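L-talarate/galactarate dehydratase (Salmonella typhimurium, PDB 2PP0) catalyses the magnesium-dependent dehydration of L-talarate and galactarate to 5-keto-4-deoxy-D-glucarate and, in competition with this, the epimerization of L-talarate to galactarate. Local coordinates at residues E29-S34 against A65-R70; F78-R83 against P327-E332; Y165-G170 against E348-L353. All blocks are in the same frame, centred on the assembly; numbering follows the deposited sequence.

How the interactions relate
Interaction 1 lies in the N-terminal antiparallel sheet, its centre about 22 Å from the centre of the chain and away from the active site; one sheet face is buried and the other carries charged side chains. Its strand 57-69 neighbours strand 74-81, from which interaction 2 reaches across to the barrel domain, although the two contacts do not touch. Interactions 2 and 3 are both buried and meet directly, the backbone N of F329 lying 2.8 Å from E348 OE1. Their chemistry diverges: interaction 1 rests on backbone ladder bonds, interaction 2 on aromatic and cation-pi contacts without a direct hydrogen bond, and interaction 3 on parallel-strand bonds continued by side-chain hydrogen bonds.

Interaction 1 (E29-S34 against A65-R70)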
loop_
_atom_site.group_PDB
_atom_site.type_symbol
_atom_site.label_atom_id
_atom_site.label_comp_id
_atom_site.label_asym_id
_atom_site.label_seq_id
_atom_site.Cartn_x
_atom_site.Cartn_y
_atom_site.Cartn_z
ATOM N N GLU B 29 -18.339 -3.482 -17.497
ATOM C CA GLU B 29 -19.332 -3.359 -18.560
ATOM C C GLU B 29 -20.617 -2.672 -18.122
ATOM O O GLU B 29 -21.450 -2.336 -18.957
ATOM C CB GLU B 29 -19.684 -4.741 -19.135
ATOM C CG GLU B 29 -18.488 -5.521 -19.669
ATOM C CD GLU B 29 -18.903 -6.724 -20.497
ATOM O OE1 GLU B 29 -19.900 -7.380 -20.126
ATOM O OE2 GLU B 29 -18.222 -7.016 -21.507
ATOM N N TRP B 30 -20.772 -2.454 -16.822
ATOM C CA TRP B 30 -21.985 -1.830 -16.305
ATOM C C TRP B 30 -21.747 -1.138 -14.969
ATOM O O TRP B 30 -21.028 -1.656 -14.113
ATOM C CB TRP B 30 -23.061 -2.898 -16.123
ATOM C CG TRP B 30 -24.386 -2.391 -15.652
ATOM C CD1 TRP B 30 -25.367 -1.826 -16.417
ATOM C CD2 TRP B 30 -24.904 -2.452 -14.316
ATOM N NE1 TRP B 30 -26.463 -1.541 -15.641
ATOM C CE2 TRP B 30 -26.207 -1.914 -14.348
ATOM C CE3 TRP B 30 -24.392 -2.913 -13.094
ATOM C CZ2 TRP B 30 -27.010 -1.825 -13.208
ATOM C CZ3 TRP B 30 -25.193 -2.823 -11.959
ATOM C CH2 TRP B 30 -26.488 -2.283 -12.026
ATOM N N VAL B 31 -22.372 0.027 -14.799
ATOM C CA VAL B 31 -22.256 0.803 -13.570
ATOM C C VAL B 31 -23.593 1.444 -13.229
ATOM O O VAL B 31 -24.265 1.979 -14.108
ATOM C CB VAL B 31 -21.243 1.960 -13.703
ATOM C CG1 VAL B 31 -21.071 2.640 -12.350
ATOM C CG2 VAL B 31 -19.925 1.459 -14.232
ATOM N N LYS B 32 -23.972 1.394 -11.956
ATOM C CA LYS B 32 -25.212 2.013 -11.505
ATOM C C LYS B 32 -24.948 2.904 -10.300
ATOM O O LYS B 32 -24.406 2.452 -9.290
ATOM C CB LYS B 32 -26.256 0.971 -11.109
ATOM C CG LYS B 32 -27.561 1.604 -10.643
ATOM C CD LYS B 32 -28.564 0.561 -10.191
ATOM C CE LYS B 32 -29.848 1.219 -9.730
ATOM N NZ LYS B 32 -30.786 0.228 -9.157
ATOM N N LEU B 33 -25.336 4.171 -10.409
ATOM C CA LEU B 33 -25.150 5.118 -9.319
ATOM C C LEU B 33 -26.506 5.451 -8.722
ATOM O O LEU B 33 -27.502 5.548 -9.441
ATOM C CB LEU B 33 -24.487 6.397 -9.832
ATOM C CG LEU B 33 -23.160 6.237 -10.584
ATOM C CD1 LEU B 33 -22.682 7.600 -11.058
ATOM C CD2 LEU B 33 -22.117 5.587 -9.681
ATOM N N SER B 34 -26.546 5.616 -7.407
ATOM C CA SER B 34 -27.786 5.944 -6.724
ATOM C C SER B 34 -27.586 7.037 -5.687
ATOM O O SER B 34 -26.534 7.115 -5.043
ATOM C CB SER B 34 -28.359 4.706 -6.023
ATOM O OG SER B 34 -28.695 3.687 -6.950
ATOM N N ALA B 65 -22.510 3.209 -5.538
ATOM C CA ALA B 65 -22.013 2.807 -6.844
ATOM C C ALA B 65 -22.027 1.283 -6.897
ATOM O O ALA B 65 -21.640 0.612 -5.937
ATOM C CB ALA B 65 -20.598 3.322 -7.072
ATOM N N GLU B 66 -22.500 0.745 -8.015
ATOM C CA GLU B 66 -22.547 -0.699 -8.223
ATOM C C GLU B 66 -21.869 -0.916 -9.566
ATOM O O GLU B 66 -22.221 -0.270 -10.554
ATOM C CB GLU B 66 -23.995 -1.183 -8.261
ATOM C CG GLU B 66 -24.752 -0.927 -6.971
ATOM C CD GLU B 66 -26.232 -1.227 -7.095
ATOM O OE1 GLU B 66 -26.583 -2.414 -7.276
ATOM O OE2 GLU B 66 -27.044 -0.277 -7.020
ATOM N N ILE B 67 -20.874 -1.800 -9.587
ATOM C CA ILE B 67 -20.109 -2.086 -10.794
ATOM C C ILE B 67 -20.120 -3.587 -11.087
ATOM O O ILE B 67 -19.963 -4.402 -10.178
ATOM C CB ILE B 67 -18.628 -1.633 -10.625
ATOM C CG1 ILE B 67 -18.570 -0.153 -10.227
ATOM C CG2 ILE B 67 -17.850 -1.859 -11.920
ATOM C CD1 ILE B 67 -17.146 0.354 -9.943
ATOM N N ARG B 68 -20.325 -3.944 -12.351
ATOM C CA ARG B 68 -20.335 -5.346 -12.762
ATOM C C ARG B 68 -19.362 -5.537 -13.910
ATOM O O ARG B 68 -19.310 -4.725 -14.833
ATOM C CB ARG B 68 -21.753 -5.781 -13.163
ATOM C CG ARG B 68 -22.619 -6.072 -11.953
ATOM C CD ARG B 68 -24.085 -6.308 -12.288
ATOM N NE ARG B 68 -24.848 -6.513 -11.059
ATOM C CZ ARG B 68 -24.777 -7.609 -10.303
ATOM N NH1 ARG B 68 -23.985 -8.618 -10.652
ATOM N NH2 ARG B 68 -25.476 -7.685 -9.177
ATOM N N SER B 69 -18.577 -6.606 -13.842
ATOM C CA SER B 69 -17.580 -6.883 -14.872
ATOM C C SER B 69 -18.021 -7.949 -15.875
ATOM O O SER B 69 -18.945 -8.726 -15.626
ATOM C CB SER B 69 -16.271 -7.335 -14.221
ATOM O OG SER B 69 -16.439 -8.608 -13.619
ATOM N N ARG B 70 -17.335 -7.975 -17.010
ATOM C CA ARG B 70 -17.608 -8.932 -18.063
ATOM C C ARG B 70 -17.546 -10.365 -17.528
ATOM O O ARG B 70 -18.409 -11.185 -17.836
ATOM C CB ARG B 70 -16.574 -8.766 -19.177
ATOM C CG ARG B 70 -16.690 -9.773 -20.310
ATOM C CD ARG B 70 -15.401 -9.789 -21.101
ATOM N NE ARG B 70 -14.293 -10.270 -20.278
ATOM C CZ ARG B 70 -13.011 -10.176 -20.616
ATOM N NH1 ARG B 70 -12.671 -9.616 -21.768
ATOM N NH2 ARG B 70 -12.071 -10.641 -19.806
HETATM O O HOH W 1 -26.360 2.306 -7.098
#
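W30 and R68 lie side by side and point the same way from an antiparallel, hydrogen-bonded residue pair, the arginine chain running beside the six-membered part of the indole. From R68 CB, 3.9 Å from W30 CE3, the chain passes to CG, which stays close to the same carbon. CD makes the nearest approach, 3.5 Å from W30 CE3, and NE then sits near CZ3. A CG anti to the carbonyl carbon (chi1 -79°) begins this course, and the chain is extended from there to NE. The guanidinium plane is turned 42° from the indole, so the two groups are not stacked. At the far edge of the indole, NE1 is hydrogen-bonded to E393 on strand 388-395.

The backbone ladder beneath is regular from R68 N to W30 O and from K32 N to E66 O, the latter 2.8 Å long. It is disturbed at the start of 29-34, where E29 and W30 both face R68 in a classic beta bulge: E29 N meets R68 O at 3.1 Å and nearly straight, while W30 N makes a weak bond to the same oxygen. On the face of V31, L33, A65 and I67 the contacts are apolar, L33 CD2 resting 3.8 Å from A65 CB, and helix 127-146 packs against A65 and I67.

K32 and E66 extend alongside each other on the W30 face. K32 NZ and E66 OE2 are 4.3 Å apart, beyond a salt bridge; E66 OE2 instead pairs with R385. A water links E66 OE2 at 2.7 Å with K32 O and S34 OG. The strands of this N-terminal capping-domain sheet are thus joined by backbone bonds, with W30 against the R68 chain on one face and small apolar contacts on the other, whereas the carboxylate of E66, with R385 and water as partners, is probably stabilised in its charged form.

Interaction 2 (F78-R83 against P327-E332). With GOL (glycerol), chain E.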
loop_
_atom_site.group_PDB
_atom_site.type_symbol
_atom_site.label_atom_id
_atom_site.label_comp_id
_atom_site.label_asym_id
_atom_site.label_seq_id
_atom_site.Cartn_x
_atom_site.Cartn_y
_atom_site.Cartn_z
ATOM N N PHE B 78 -19.896 3.118 -1.381
ATOM C CA PHE B 78 -20.685 4.328 -1.198
ATOM C C PHE B 78 -19.928 5.451 -0.510
ATOM O O PHE B 78 -18.876 5.236 0.093
ATOM C CB PHE B 78 -21.938 4.009 -0.373
ATOM C CG PHE B 78 -21.650 3.694 1.074
ATOM C CD1 PHE B 78 -21.545 4.715 2.016
ATOM C CD2 PHE B 78 -21.448 2.377 1.488
ATOM C CE1 PHE B 78 -21.241 4.432 3.353
ATOM C CE2 PHE B 78 -21.143 2.080 2.820
ATOM C CZ PHE B 78 -21.039 3.108 3.755
ATOM N N SER B 79 -20.481 6.654 -0.626
ATOM C CA SER B 79 -19.941 7.836 0.034
ATOM C C SER B 79 -21.181 8.493 0.632
ATOM O O SER B 79 -22.299 7.997 0.451
ATOM C CB SER B 79 -19.222 8.775 -0.952
ATOM O OG SER B 79 -20.095 9.312 -1.924
ATOM N N TYR B 80 -21.011 9.590 1.354
ATOM C CA TYR B 80 -22.169 10.214 1.969
ATOM C C TYR B 80 -21.934 11.694 2.174
ATOM O O TYR B 80 -20.843 12.204 1.935
ATOM C CB TYR B 80 -22.421 9.579 3.334
ATOM C CG TYR B 80 -21.415 10.030 4.377
ATOM C CD1 TYR B 80 -21.676 11.131 5.198
ATOM C CD2 TYR B 80 -20.170 9.413 4.485
ATOM C CE1 TYR B 80 -20.719 11.605 6.097
ATOM C CE2 TYR B 80 -19.209 9.880 5.380
ATOM C CZ TYR B 80 -19.489 10.976 6.181
ATOM O OH TYR B 80 -18.533 11.448 7.058
ATOM N N SER B 81 -22.975 12.374 2.629
ATOM C CA SER B 81 -22.878 13.789 2.936
ATOM C C SER B 81 -23.867 14.087 4.043
ATOM O O SER B 81 -25.020 13.662 3.986
ATOM C CB SER B 81 -23.197 14.650 1.713
ATOM O OG SER B 81 -23.046 16.027 2.038
ATOM N N LYS B 82 -23.398 14.772 5.078
ATOM C CA LYS B 82 -24.268 15.161 6.172
ATOM C C LYS B 82 -24.462 16.653 5.952
ATOM O O LYS B 82 -23.554 17.448 6.178
ATOM C CB LYS B 82 -23.613 14.849 7.521
ATOM C CG LYS B 82 -23.548 13.346 7.770
ATOM C CD LYS B 82 -22.984 12.963 9.119
ATOM C CE LYS B 82 -22.908 11.433 9.205
ATOM N NZ LYS B 82 -22.460 10.919 10.528
ATOM N N ARG B 83 -25.653 16.997 5.472
ATOM C CA ARG B 83 -26.051 18.356 5.125
ATOM C C ARG B 83 -25.678 18.539 3.653
ATOM O O ARG B 83 -25.389 17.557 2.968
ATOM C CB ARG B 83 -25.363 19.398 6.023
ATOM C CG ARG B 83 -25.797 19.290 7.479
ATOM C CD ARG B 83 -25.285 20.433 8.335
ATOM N NE ARG B 83 -25.782 20.333 9.707
ATOM C CZ ARG B 83 -25.352 19.454 10.609
ATOM N NH1 ARG B 83 -24.397 18.577 10.301
ATOM N NH2 ARG B 83 -25.886 19.444 11.827
ATOM N N PRO B 327 -10.788 5.782 12.637
ATOM C CA PRO B 327 -11.601 6.230 11.500
ATOM C C PRO B 327 -12.953 6.786 11.940
ATOM O O PRO B 327 -13.512 6.380 12.964
ATOM C CB PRO B 327 -11.763 4.964 10.657
ATOM C CG PRO B 327 -10.568 4.132 11.027
ATOM C CD PRO B 327 -10.467 4.348 12.515
ATOM N N HIS B 328 -13.484 7.711 11.154
ATOM C CA HIS B 328 -14.764 8.317 11.482
ATOM C C HIS B 328 -15.937 7.730 10.707
ATOM O O HIS B 328 -15.868 7.568 9.487
ATOM C CB HIS B 328 -14.694 9.828 11.240
ATOM C CG HIS B 328 -16.031 10.495 11.187
ATOM N ND1 HIS B 328 -16.715 10.697 10.007
ATOM C CD2 HIS B 328 -16.825 10.978 12.170
ATOM C CE1 HIS B 328 -17.873 11.278 10.267
ATOM N NE2 HIS B 328 -17.965 11.459 11.571
ATOM N N PHE B 329 -17.006 7.399 11.430
ATOM C CA PHE B 329 -18.227 6.889 10.807
ATOM C C PHE B 329 -17.984 5.641 9.956
ATOM O O PHE B 329 -17.040 4.887 10.195
ATOM C CB PHE B 329 -18.825 8.021 9.952
ATOM C CG PHE B 329 -20.273 7.831 9.566
ATOM C CD1 PHE B 329 -21.227 7.466 10.511
ATOM C CD2 PHE B 329 -20.691 8.101 8.265
ATOM C CE1 PHE B 329 -22.581 7.380 10.164
ATOM C CE2 PHE B 329 -22.036 8.020 7.909
ATOM C CZ PHE B 329 -22.985 7.660 8.861
ATOM N N ALA B 330 -18.866 5.434 8.981
ATOM C CA ALA B 330 -18.822 4.314 8.041
ATOM C C ALA B 330 -18.089 3.060 8.532
ATOM O O ALA B 330 -17.149 2.598 7.883
ATOM C CB ALA B 330 -18.214 4.788 6.722
ATOM N N MET B 331 -18.529 2.501 9.659
ATOM C CA MET B 331 -17.884 1.306 10.200
ATOM C C MET B 331 -17.944 0.133 9.222
ATOM O O MET B 331 -17.101 -0.768 9.268
ATOM C CB MET B 331 -18.504 0.912 11.557
ATOM C CG MET B 331 -20.017 0.718 11.566
ATOM S SD MET B 331 -20.674 0.309 13.214
ATOM C CE MET B 331 -22.240 -0.428 12.742
ATOM N N GLU B 332 -18.925 0.163 8.324
ATOM C CA GLU B 332 -19.091 -0.895 7.332
ATOM C C GLU B 332 -17.857 -0.978 6.437
ATOM O O GLU B 332 -17.535 -2.038 5.892
ATOM C CB GLU B 332 -20.340 -0.639 6.481
ATOM C CG GLU B 332 -21.680 -0.733 7.240
ATOM C CD GLU B 332 -21.906 0.395 8.244
ATOM O OE1 GLU B 332 -21.233 1.447 8.149
ATOM O OE2 GLU B 332 -22.777 0.236 9.128
HETATM C C1 GOL E . -21.119 13.507 12.385
HETATM O O1 GOL E . -20.715 12.299 11.744
HETATM C C2 GOL E . -20.529 13.562 13.793
HETATM O O2 GOL E . -19.127 13.862 13.725
HETATM C C3 GOL E . -21.266 14.630 14.601
HETATM O O3 GOL E . -20.429 15.134 15.645
#
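The ring of F329 is met by two side chains of 78-83 in different ways: the ammonium of K82 stands over one face, while the rim of F329 turns toward the face of Y80. K82 and F329 reach toward each other tip to tip. K82 NZ stands 3.5 Å from the F329 ring centroid and only 10° off the normal, a cation-pi contact, and CE follows over the same face as a CH-pi donor. The lysine chain is extended beyond CG, which carries the ammonium away from its strand and over the phenyl ring. F350 offers K82 a second cation-pi partner.

Y80 and F329 form a T-shaped pair with planes at 68°, the phenylalanine giving the edge and the tyrosine the face. F329 CD2 lies 3.7 Å from Y80 CE2, displaced toward the tyrosine rim. These contacts join strand 74-81 of the N-terminal capping domain to the loop after strand 324-325 of the barrel domain, the junction at which active sites of the enolase superfamily lie. H328, a catalytic proton donor and acceptor, belongs to this loop.

Y80 OH approaches the H328 imidazole at its edge, 3.3 Å from CE1. Both Y80 OH and H328 ND1 are hydrogen-bonded to D301 OD2, the carboxylate assigned to raising the basicity of the histidine. On the other nitrogen, NE2 bonds glycerol O1 at 2.9 Å, and K82 NZ donates to the same oxygen. The glycerol, probably from the crystallisation liquor, also bonds the proton acceptor K197 and the substrate-binding D46 and N228. Two residues before Y80, F78 CZ reaches A330 CB at 4.4 Å, where A330 occupies the N-cap position of helix 331-339.

Interaction 3 (Y165-G170 against E348-L353); sequences YNTSGG and EHFEWL
E348 OE2 accepts a hydrogen bond from T167 OG1 at 2.8 Å, on the anti lone pair that faces away from the other carboxylate oxygen. K195 forms a salt bridge with the same OE2 and a hydrogen bond with Y165 OH, while E348 OE1 takes the backbone N-H of F329, so both ends of this substrate-binding carboxylate are engaged. CG of E348 is anti to the backbone N (chi1 172°), and the chain runs on extended across the ring of Y165. There E348 CA sits over one ring face, 4.0 Å from the centroid as a CH-pi contact, and CB approaches CZ.

The backbones of strands 161-166 and 346-349 run parallel here. H349 N donates to Y165 O, and T167 N to H349 O at 3.2 Å, two bonds that straddle N166. On the opposite sheet face from Y165 and E348, N166 ND2 donates to H349 ND1 at 3.0 Å, approaching 25° out of the imidazole plane. Its other amide atom, OD1, receives G169 N on a lone pair, an Asx motif that ties the turn to the strand end.

Beyond the strands, S168 OG donates to E351 OE1 at 2.6 Å, and T167 CG2 packs 3.5 Å from F350 CZ. From the second subunit, T11 gives its backbone N-H to the other oxygen of E351 and Y12 stacks on the H349 ring. The contact thus joins what are, by the family topology, the first and eighth strands of the beta/alpha barrel, where it closes. T167 OG1, K195 and the backbone N of F329 together would hold the carboxylate of E348 in a set direction at the substrate site.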
loop_
_atom_site.group_PDB
_atom_site.type_symbol
_atom_site.label_atom_id
_atom_site.label_comp_id
_atom_site.label_asym_id
_atom_site.label_seq_id
_atom_site.Cartn_x
_atom_site.Cartn_y
_atom_site.Cartn_z
ATOM N N TYR B 165 -16.441 1.855 20.034
ATOM C CA TYR B 165 -17.067 2.773 20.976
ATOM C C TYR B 165 -18.325 3.344 20.314
ATOM O O TYR B 165 -18.424 3.378 19.086
ATOM C CB TYR B 165 -16.091 3.899 21.367
ATOM C CG TYR B 165 -15.842 4.949 20.298
ATOM C CD1 TYR B 165 -16.687 6.055 20.165
ATOM C CD2 TYR B 165 -14.764 4.837 19.423
ATOM C CE1 TYR B 165 -16.463 7.026 19.184
ATOM C CE2 TYR B 165 -14.528 5.798 18.438
ATOM C CZ TYR B 165 -15.382 6.890 18.326
ATOM O OH TYR B 165 -15.148 7.843 17.360
ATOM N N ASN B 166 -19.298 3.768 21.112
ATOM C CA ASN B 166 -20.516 4.329 20.536
ATOM C C ASN B 166 -20.544 5.852 20.609
ATOM O O ASN B 166 -20.076 6.444 21.582
ATOM C CB ASN B 166 -21.763 3.771 21.225
ATOM C CG ASN B 166 -23.034 4.498 20.795
ATOM O OD1 ASN B 166 -23.336 5.585 21.284
ATOM N ND2 ASN B 166 -23.769 3.906 19.864
ATOM N N THR B 167 -21.104 6.469 19.570
ATOM C CA THR B 167 -21.218 7.926 19.473
ATOM C C THR B 167 -22.683 8.361 19.458
ATOM O O THR B 167 -23.037 9.400 20.021
ATOM C CB THR B 167 -20.539 8.443 18.183
ATOM O OG1 THR B 167 -19.121 8.275 18.293
ATOM C CG2 THR B 167 -20.856 9.919 17.949
ATOM N N SER B 168 -23.522 7.555 18.809
ATOM C CA SER B 168 -24.955 7.815 18.686
ATOM C C SER B 168 -25.660 8.250 19.966
ATOM O O SER B 168 -26.502 9.151 19.940
ATOM C CB SER B 168 -25.666 6.571 18.146
ATOM O OG SER B 168 -25.292 6.306 16.809
ATOM N N GLY B 169 -25.327 7.609 21.083
ATOM C CA GLY B 169 -25.983 7.943 22.335
ATOM C C GLY B 169 -25.341 9.021 23.191
ATOM O O GLY B 169 -25.685 9.155 24.369
ATOM N N GLY B 170 -24.425 9.795 22.619
ATOM C CA GLY B 170 -23.773 10.835 23.398
ATOM C C GLY B 170 -23.858 12.234 22.814
ATOM O O GLY B 170 -23.009 13.075 23.111
ATOM N N GLU B 348 -15.684 3.452 15.364
ATOM C CA GLU B 348 -16.798 4.267 15.829
ATOM C C GLU B 348 -18.137 3.687 15.409
ATOM O O GLU B 348 -18.349 3.345 14.243
ATOM C CB GLU B 348 -16.637 5.694 15.291
ATOM C CG GLU B 348 -17.824 6.610 15.526
ATOM C CD GLU B 348 -17.527 8.045 15.132
ATOM O OE1 GLU B 348 -16.909 8.256 14.057
ATOM O OE2 GLU B 348 -17.917 8.959 15.896
ATOM N N HIS B 349 -19.053 3.579 16.361
ATOM C CA HIS B 349 -20.358 3.010 16.063
ATOM C C HIS B 349 -21.541 3.970 15.995
ATOM O O HIS B 349 -21.704 4.852 16.842
ATOM C CB HIS B 349 -20.680 1.899 17.073
ATOM C CG HIS B 349 -22.098 1.422 17.014
ATOM N ND1 HIS B 349 -23.153 2.166 17.498
ATOM C CD2 HIS B 349 -22.638 0.284 16.516
ATOM C CE1 HIS B 349 -24.282 1.508 17.300
ATOM N NE2 HIS B 349 -23.996 0.363 16.705
ATOM N N PHE B 350 -22.351 3.759 14.960
ATOM C CA PHE B 350 -23.593 4.476 14.690
ATOM C C PHE B 350 -24.489 3.357 14.151
ATOM O O PHE B 350 -23.996 2.438 13.494
ATOM C CB PHE B 350 -23.443 5.517 13.574
ATOM C CG PHE B 350 -22.754 6.787 13.985
ATOM C CD1 PHE B 350 -21.367 6.856 14.056
ATOM C CD2 PHE B 350 -23.496 7.939 14.240
ATOM C CE1 PHE B 350 -20.729 8.055 14.367
ATOM C CE2 PHE B 350 -22.864 9.142 14.553
ATOM C CZ PHE B 350 -21.479 9.198 14.614
ATOM N N GLU B 351 -25.788 3.425 14.410
ATOM C CA GLU B 351 -26.700 2.403 13.905
ATOM C C GLU B 351 -27.379 2.931 12.643
ATOM O O GLU B 351 -28.063 2.195 11.928
ATOM C CB GLU B 351 -27.769 2.073 14.953
ATOM C CG GLU B 351 -28.681 3.245 15.306
ATOM C CD GLU B 351 -28.173 4.070 16.479
ATOM O OE1 GLU B 351 -26.965 4.382 16.527
ATOM O OE2 GLU B 351 -28.995 4.414 17.355
ATOM N N TRP B 352 -27.166 4.213 12.376
ATOM C CA TRP B 352 -27.759 4.902 11.240
ATOM C C TRP B 352 -27.808 4.150 9.919
ATOM O O TRP B 352 -28.841 4.128 9.254
ATOM C CB TRP B 352 -27.037 6.232 11.015
ATOM C CG TRP B 352 -27.116 7.179 12.177
ATOM C CD1 TRP B 352 -27.741 6.969 13.376
ATOM C CD2 TRP B 352 -26.538 8.485 12.249
ATOM N NE1 TRP B 352 -27.585 8.066 14.191
ATOM C CE2 TRP B 352 -26.849 9.011 13.523
ATOM C CE3 TRP B 352 -25.785 9.263 11.360
ATOM C CZ2 TRP B 352 -26.434 10.280 13.930
ATOM C CZ3 TRP B 352 -25.371 10.525 11.764
ATOM C CH2 TRP B 352 -25.697 11.020 13.040
ATOM N N LEU B 353 -26.693 3.539 9.535
ATOM C CA LEU B 353 -26.627 2.828 8.264
ATOM C C LEU B 353 -27.109 1.377 8.290
ATOM O O LEU B 353 -27.239 0.757 7.237
ATOM C CB LEU B 353 -25.193 2.880 7.719
ATOM C CG LEU B 353 -24.564 4.280 7.649
ATOM C CD1 LEU B 353 -23.189 4.195 6.995
ATOM C CD2 LEU B 353 -25.469 5.224 6.858
#